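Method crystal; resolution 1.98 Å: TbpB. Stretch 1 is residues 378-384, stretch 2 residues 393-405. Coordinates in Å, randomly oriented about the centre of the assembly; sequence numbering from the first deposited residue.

Stretch 1 (378-384) YIGTWDA
Stretch 2 (393-405) VATADDDRKAGYR

Residues 378-384 of TbpB form an extended strand, with phi between -119° and -164°, that runs antiparallel to the start of the second stretch, where Val393 and Ala394 are still in strand conformation. The register places Ala384 opposite Ala394 (CA-CA 4.8 Å) as a hydrogen-bonded pair: Ala384 N donates to Ala394 O at 3.1 Å, and Ala394 N donates to Ala384 O at 3.0 Å. Both methyl groups lie on the same face of the sheet, with Ala384 CB and Ala394 CB 3.9 Å apart. The same carbonyls also receive CA-H...O contacts, from Asp383 CA to Ala394 O and from Val393 CA to Ala384 O, each 3.3 Å.

Beyond this pair the CA register continues through Asp383-Thr395 (4.8 Å) and Trp382-Ala396 (5.1 Å), but the ladder of backbone bonds does not. Ala396 N lies 3.1 Å from Trp382 O at an angle too poor for a hydrogen bond, and it donates instead to the side chain of Asp383, reaching OD1 at 3.0 Å and 172°. The CA-to-CB bond of Asp383 points sideways, and with the m rotamer (chi1 -73°, chi2 -70°) the end of the side chain comes nearer the second stretch. Asp383 OD2 then packs 3.4 Å from Ala396 CB.

The strand ends at Ala394; Thr395 and Ala396 (phi/psi -45/129) already belong to the loop, whose return passes alongside Thr381. Thr381, in the t rotamer (chi1 -175°), places its hydroxyl between the outgoing and returning segments: OG1 accepts from Asp397 N at 3.3 Å and 165°, and donates to Tyr404 O at 2.6 Å. Thr381 CG2 lies 3.8 Å from Ala396 CB. Tyr404 O also receives a CA-H...O contact from Thr381 CA at 3.3 Å.

Trp382 adopts chi1 60° (p) and chi2 -46°, so that its indole, though its CA-to-CB bond points sideways, comes nearer the second stretch. One face of the indole is covered by Ala394 CB, 3.9 Å from the six-membered ring centroid and 17° off its normal, a CH-pi contact. At the ring edge, Tyr404 O lies 3.4 Å from Trp382 CD1, and Trp382 CD1 packs 3.9 Å from Tyr404 CB. Tyr404 (chi1 -67°, m; chi2 -78°) directs its CB toward the strand while the end of its side chain leads away.

The loop is braced from within by acidic side chains. Asp397, with CB pointing away from the strand and chi1 75° (p), accepts from Asp399 N through OD1 and from Tyr404 N through OD2, both at 3.0 Å, tying the loop's two ends together. Asp399 (t) uses OD1 to accept from Lys401 N at 3.0 Å and Ala402 N at 2.8 Å, while its carbonyl O accepts from Gly403 N at 2.7 Å. A CB on Gly403 would fall 2.0 Å from Asp397 OD1. Finally, Arg400 (m, t, p; chi4 -174°) bends at chi3, and Arg400 NE lies 3.9 Å from Ile379 CG2; Ile379 itself is m, m.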

ATOM      1  N   TYR A 378      25.475   6.644 -12.173  1.00 24.33           N
ATOM      2  CA  TYR A 378      24.837   6.609 -10.878  1.00 22.88           C
ATOM      3  C   TYR A 378      25.787   5.985  -9.882  1.00 22.40           C
ATOM      4  O   TYR A 378      26.532   5.054 -10.210  1.00 21.97           O
ATOM      5  CB  TYR A 378      23.503   5.847 -10.903  1.00 23.17           C
ATOM      6  CG  TYR A 378      22.375   6.483 -11.686  1.00 21.47           C
ATOM      7  CD1 TYR A 378      22.430   6.597 -13.084  1.00 18.54           C
ATOM      8  CD2 TYR A 378      21.218   6.917 -11.034  1.00 19.25           C
ATOM      9  CE1 TYR A 378      21.373   7.178 -13.798  1.00 19.44           C
ATOM     10  CE2 TYR A 378      20.157   7.481 -11.737  1.00 18.28           C
ATOM     11  CZ  TYR A 378      20.247   7.616 -13.110  1.00 17.82           C
ATOM     12  OH  TYR A 378      19.200   8.191 -13.789  1.00 19.94           O
ATOM     13  N   ILE A 379      25.766   6.518  -8.669  1.00 21.87           N
ATOM     14  CA  ILE A 379      26.621   6.069  -7.567  1.00 21.90           C
ATOM     15  C   ILE A 379      25.802   5.866  -6.273  1.00 21.13           C
ATOM     16  O   ILE A 379      25.035   6.730  -5.872  1.00 21.33           O
ATOM     17  CB  ILE A 379      27.754   7.115  -7.234  1.00 21.91           C
ATOM     18  CG1 ILE A 379      28.643   7.403  -8.446  1.00 24.81           C
ATOM     19  CG2 ILE A 379      28.607   6.648  -6.035  1.00 21.19           C
ATOM     20  CD1 ILE A 379      29.405   6.195  -8.973  1.00 28.45           C
ATOM     21  N   GLY A 380      26.029   4.762  -5.584  1.00 20.52           N
ATOM     22  CA  GLY A 380      25.352   4.540  -4.313  1.00 20.24           C
ATOM     23  C   GLY A 380      26.046   3.446  -3.546  1.00 20.37           C
ATOM     24  O   GLY A 380      27.281   3.329  -3.585  1.00 19.67           O
ATOM     25  N   THR A 381      25.252   2.639  -2.848  1.00 18.61           N
ATOM     26  CA  THR A 381      25.791   1.595  -1.996  1.00 18.20           C
ATOM     27  C   THR A 381      24.832   0.379  -2.001  1.00 18.03           C
ATOM     28  O   THR A 381      23.884   0.359  -2.779  1.00 17.35           O
ATOM     29  CB  THR A 381      26.116   2.154  -0.593  1.00 18.01           C
ATOM     30  OG1 THR A 381      26.744   1.148   0.188  1.00 18.67           O
ATOM     31  CG2 THR A 381      24.871   2.659   0.159  1.00 18.96           C
ATOM     32  N   TRP A 382      25.080  -0.615  -1.153  1.00 18.00           N
ATOM     33  CA  TRP A 382      24.250  -1.799  -1.153  1.00 18.44           C
ATOM     34  C   TRP A 382      24.330  -2.504   0.192  1.00 18.48           C
ATOM     35  O   TRP A 382      25.171  -2.171   1.026  1.00 17.58           O
ATOM     36  CB  TRP A 382      24.608  -2.704  -2.344  1.00 18.38           C
ATOM     37  CG  TRP A 382      26.046  -3.225  -2.410  1.00 19.45           C
ATOM     38  CD1 TRP A 382      27.212  -2.516  -2.228  1.00 20.37           C
ATOM     39  CD2 TRP A 382      26.446  -4.575  -2.709  1.00 20.34           C
ATOM     40  NE1 TRP A 382      28.315  -3.343  -2.405  1.00 18.77           N
ATOM     41  CE2 TRP A 382      27.871  -4.612  -2.680  1.00 20.50           C
ATOM     42  CE3 TRP A 382      25.737  -5.754  -3.009  1.00 17.28           C
ATOM     43  CZ2 TRP A 382      28.590  -5.789  -2.932  1.00 19.73           C
ATOM     44  CZ3 TRP A 382      26.440  -6.917  -3.254  1.00 20.43           C
ATOM     45  CH2 TRP A 382      27.861  -6.933  -3.214  1.00 21.40           C
ATOM     46  N   ASP A 383      23.383  -3.411   0.417  1.00 18.30           N
ATOM     47  CA  ASP A 383      23.347  -4.349   1.549  1.00 18.41           C
ATOM     48  C   ASP A 383      23.172  -5.735   0.923  1.00 18.81           C
ATOM     49  O   ASP A 383      22.400  -5.915  -0.045  1.00 17.49           O
ATOM     50  CB  ASP A 383      22.167  -4.065   2.497  1.00 18.62           C
ATOM     51  CG  ASP A 383      22.362  -2.832   3.339  1.00 19.04           C
ATOM     52  OD1 ASP A 383      23.222  -2.849   4.243  1.00 17.87           O
ATOM     53  OD2 ASP A 383      21.641  -1.830   3.121  1.00 18.35           O
ATOM     54  N   ALA A 384      23.892  -6.711   1.461  1.00 18.50           N
ATOM     55  CA  ALA A 384      23.948  -8.024   0.858  1.00 18.90           C
ATOM     56  C   ALA A 384      24.499  -9.050   1.828  1.00 19.81           C
ATOM     57  O   ALA A 384      25.213  -8.723   2.782  1.00 19.61           O
ATOM     58  CB  ALA A 384      24.805  -8.012  -0.417  1.00 18.93           C
ATOM     59  N   VAL A 393      29.269 -10.173   4.018  1.00 25.57           N
ATOM     60  CA  VAL A 393      28.208  -9.146   4.004  1.00 25.90           C
ATOM     61  C   VAL A 393      28.696  -7.811   3.423  1.00 25.88           C
ATOM     62  O   VAL A 393      29.904  -7.457   3.481  1.00 25.75           O
ATOM     63  CB  VAL A 393      27.542  -8.887   5.400  1.00 25.81           C
ATOM     64  CG1 VAL A 393      27.029 -10.196   6.052  1.00 27.16           C
ATOM     65  CG2 VAL A 393      28.490  -8.160   6.358  1.00 27.88           C
ATOM     66  N   ALA A 394      27.748  -7.120   2.799  1.00 24.37           N
ATOM     67  CA  ALA A 394      27.891  -5.754   2.392  1.00 23.49           C
ATOM     68  C   ALA A 394      26.952  -4.962   3.300  1.00 23.46           C
ATOM     69  O   ALA A 394      25.786  -5.328   3.476  1.00 22.09           O
ATOM     70  CB  ALA A 394      27.522  -5.603   0.938  1.00 23.39           C
ATOM     71  N   THR A 395      27.476  -3.905   3.911  1.00 23.41           N
ATOM     72  CA  THR A 395      26.685  -3.060   4.787  1.00 24.22           C
ATOM     73  C   THR A 395      26.728  -1.611   4.321  1.00 23.47           C
ATOM     74  O   THR A 395      27.786  -1.009   4.337  1.00 23.65           O
ATOM     75  CB  THR A 395      27.227  -3.145   6.197  1.00 24.28           C
ATOM     76  OG1 THR A 395      27.099  -4.493   6.632  1.00 27.82           O
ATOM     77  CG2 THR A 395      26.450  -2.229   7.148  1.00 25.99           C
ATOM     78  N   ALA A 396      25.572  -1.062   3.931  1.00 23.07           N
ATOM     79  CA  ALA A 396      25.453   0.265   3.315  1.00 22.33           C
ATOM     80  C   ALA A 396      26.283   1.324   4.055  1.00 22.86           C
ATOM     81  O   ALA A 396      26.178   1.468   5.276  1.00 21.32           O
ATOM     82  CB  ALA A 396      23.964   0.705   3.232  1.00 22.28           C
ATOM     83  N   ASP A 397      27.091   2.061   3.298  1.00 23.71           N
ATOM     84  CA  ASP A 397      27.938   3.106   3.883  1.00 25.62           C
ATOM     85  C   ASP A 397      28.157   4.239   2.877  1.00 25.74           C
ATOM     86  O   ASP A 397      27.750   4.138   1.719  1.00 25.09           O
ATOM     87  CB  ASP A 397      29.248   2.507   4.435  1.00 25.28           C
ATOM     88  CG  ASP A 397      30.268   2.120   3.327  1.00 28.64           C
ATOM     89  OD1 ASP A 397      30.663   2.954   2.511  1.00 29.48           O
ATOM     90  OD2 ASP A 397      30.738   0.969   3.305  1.00 34.67           O
ATOM     91  N   ASP A 398      28.764   5.336   3.324  1.00 27.13           N
ATOM     92  CA  ASP A 398      28.911   6.513   2.456  1.00 28.05           C
ATOM     93  C   ASP A 398      30.361   6.861   2.096  1.00 28.97           C
ATOM     94  O   ASP A 398      30.632   7.956   1.587  1.00 29.62           O
ATOM     95  CB  ASP A 398      28.221   7.726   3.075  1.00 28.81           C
ATOM     96  CG  ASP A 398      28.843   8.164   4.377  1.00 28.81           C
ATOM     97  OD1 ASP A 398      29.741   7.474   4.932  1.00 31.45           O
ATOM     98  OD2 ASP A 398      28.403   9.216   4.874  1.00 32.01           O
ATOM     99  N   ASP A 399      31.277   5.929   2.351  1.00 28.93           N
ATOM    100  CA  ASP A 399      32.666   6.058   1.888  1.00 29.04           C
ATOM    101  C   ASP A 399      32.751   5.697   0.398  1.00 28.94           C
ATOM    102  O   ASP A 399      32.931   4.534   0.009  1.00 29.31           O
ATOM    103  CB  ASP A 399      33.587   5.188   2.742  1.00 28.14           C
ATOM    104  CG  ASP A 399      35.064   5.259   2.311  1.00 28.11           C
ATOM    105  OD1 ASP A 399      35.396   5.796   1.236  1.00 27.57           O
ATOM    106  OD2 ASP A 399      35.885   4.704   3.050  1.00 28.80           O
ATOM    107  N   ARG A 400      32.638   6.717  -0.426  1.00 29.13           N
ATOM    108  CA  ARG A 400      32.605   6.566  -1.869  1.00 30.88           C
ATOM    109  C   ARG A 400      33.950   6.171  -2.513  1.00 30.69           C
ATOM    110  O   ARG A 400      34.009   5.866  -3.714  1.00 29.51           O
ATOM    111  CB  ARG A 400      32.037   7.842  -2.498  1.00 31.29           C
ATOM    112  CG  ARG A 400      30.605   8.116  -1.972  1.00 36.46           C
ATOM    113  CD  ARG A 400      30.060   9.473  -2.367  1.00 42.24           C
ATOM    114  NE  ARG A 400      29.799   9.558  -3.805  1.00 47.30           N
ATOM    115  CZ  ARG A 400      29.427  10.670  -4.438  1.00 49.97           C
ATOM    116  NH1 ARG A 400      29.275  11.812  -3.763  1.00 52.26           N
ATOM    117  NH2 ARG A 400      29.217  10.648  -5.745  1.00 50.49           N
ATOM    118  N   LYS A 401      35.010   6.150  -1.709  1.00 30.94           N
ATOM    119  CA  LYS A 401      36.333   5.828  -2.230  1.00 31.36           C
ATOM    120  C   LYS A 401      36.663   4.378  -1.904  1.00 30.61           C
ATOM    121  O   LYS A 401      37.138   3.645  -2.765  1.00 31.03           O
ATOM    122  CB  LYS A 401      37.401   6.793  -1.669  1.00 31.93           C
ATOM    123  CG  LYS A 401      37.228   8.269  -2.118  1.00 35.17           C
ATOM    124  CD  LYS A 401      38.468   9.140  -1.747  1.00 39.08           C
ATOM    125  CE  LYS A 401      38.183  10.646  -1.789  1.00 38.85           C
ATOM    126  NZ  LYS A 401      38.274  11.271  -3.151  1.00 40.57           N
ATOM    127  N   ALA A 402      36.378   3.959  -0.674  1.00 29.65           N
ATOM    128  CA  ALA A 402      36.785   2.645  -0.205  1.00 28.59           C
ATOM    129  C   ALA A 402      35.649   1.746   0.315  1.00 27.74           C
ATOM    130  O   ALA A 402      35.892   0.598   0.700  1.00 27.64           O
ATOM    131  CB  ALA A 402      37.893   2.783   0.883  1.00 28.67           C
ATOM    132  N   GLY A 403      34.423   2.253   0.359  1.00 26.48           N
ATOM    133  CA  GLY A 403      33.362   1.488   1.009  1.00 25.93           C
ATOM    134  C   GLY A 403      32.690   0.452   0.118  1.00 24.82           C
ATOM    135  O   GLY A 403      33.260  -0.036  -0.880  1.00 24.79           O
ATOM    136  N   TYR A 404      31.460   0.129   0.505  1.00 23.84           N
ATOM    137  CA  TYR A 404      30.583  -0.783  -0.246  1.00 22.06           C
ATOM    138  C   TYR A 404      29.904   0.007  -1.351  1.00 21.04           C
ATOM    139  O   TYR A 404      28.710   0.343  -1.265  1.00 20.54           O
ATOM    140  CB  TYR A 404      29.567  -1.408   0.693  1.00 20.30           C
ATOM    141  CG  TYR A 404      30.206  -2.343   1.699  1.00 23.28           C
ATOM    142  CD1 TYR A 404      30.606  -3.644   1.329  1.00 22.87           C
ATOM    143  CD2 TYR A 404      30.425  -1.934   3.010  1.00 22.19           C
ATOM    144  CE1 TYR A 404      31.220  -4.490   2.244  1.00 25.15           C
ATOM    145  CE2 TYR A 404      31.036  -2.769   3.931  1.00 25.37           C
ATOM    146  CZ  TYR A 404      31.428  -4.039   3.551  1.00 25.20           C
ATOM    147  OH  TYR A 404      32.011  -4.879   4.477  1.00 25.41           O
ATOM    148  N   ARG A 405      30.688   0.322  -2.375  1.00 20.04           N
ATOM    149  CA  ARG A 405      30.272   1.191  -3.458  1.00 19.22           C
ATOM    150  C   ARG A 405      29.385   0.467  -4.483  1.00 19.27           C
ATOM    151  O   ARG A 405      29.571  -0.716  -4.758  1.00 18.92           O
ATOM    152  CB  ARG A 405      31.507   1.710  -4.197  1.00 19.84           C
ATOM    153  CG  ARG A 405      32.470   2.575  -3.347  1.00 20.12           C
ATOM    154  CD  ARG A 405      33.899   2.339  -3.829  1.00 22.59           C
ATOM    155  NE  ARG A 405      34.491   1.117  -3.252  1.00 25.97           N
ATOM    156  CZ  ARG A 405      35.502   0.427  -3.800  1.00 25.60           C
ATOM    157  NH1 ARG A 405      36.048   0.816  -4.962  1.00 25.80           N
ATOM    158  NH2 ARG A 405      35.978  -0.650  -3.179  1.00 23.97           N
TER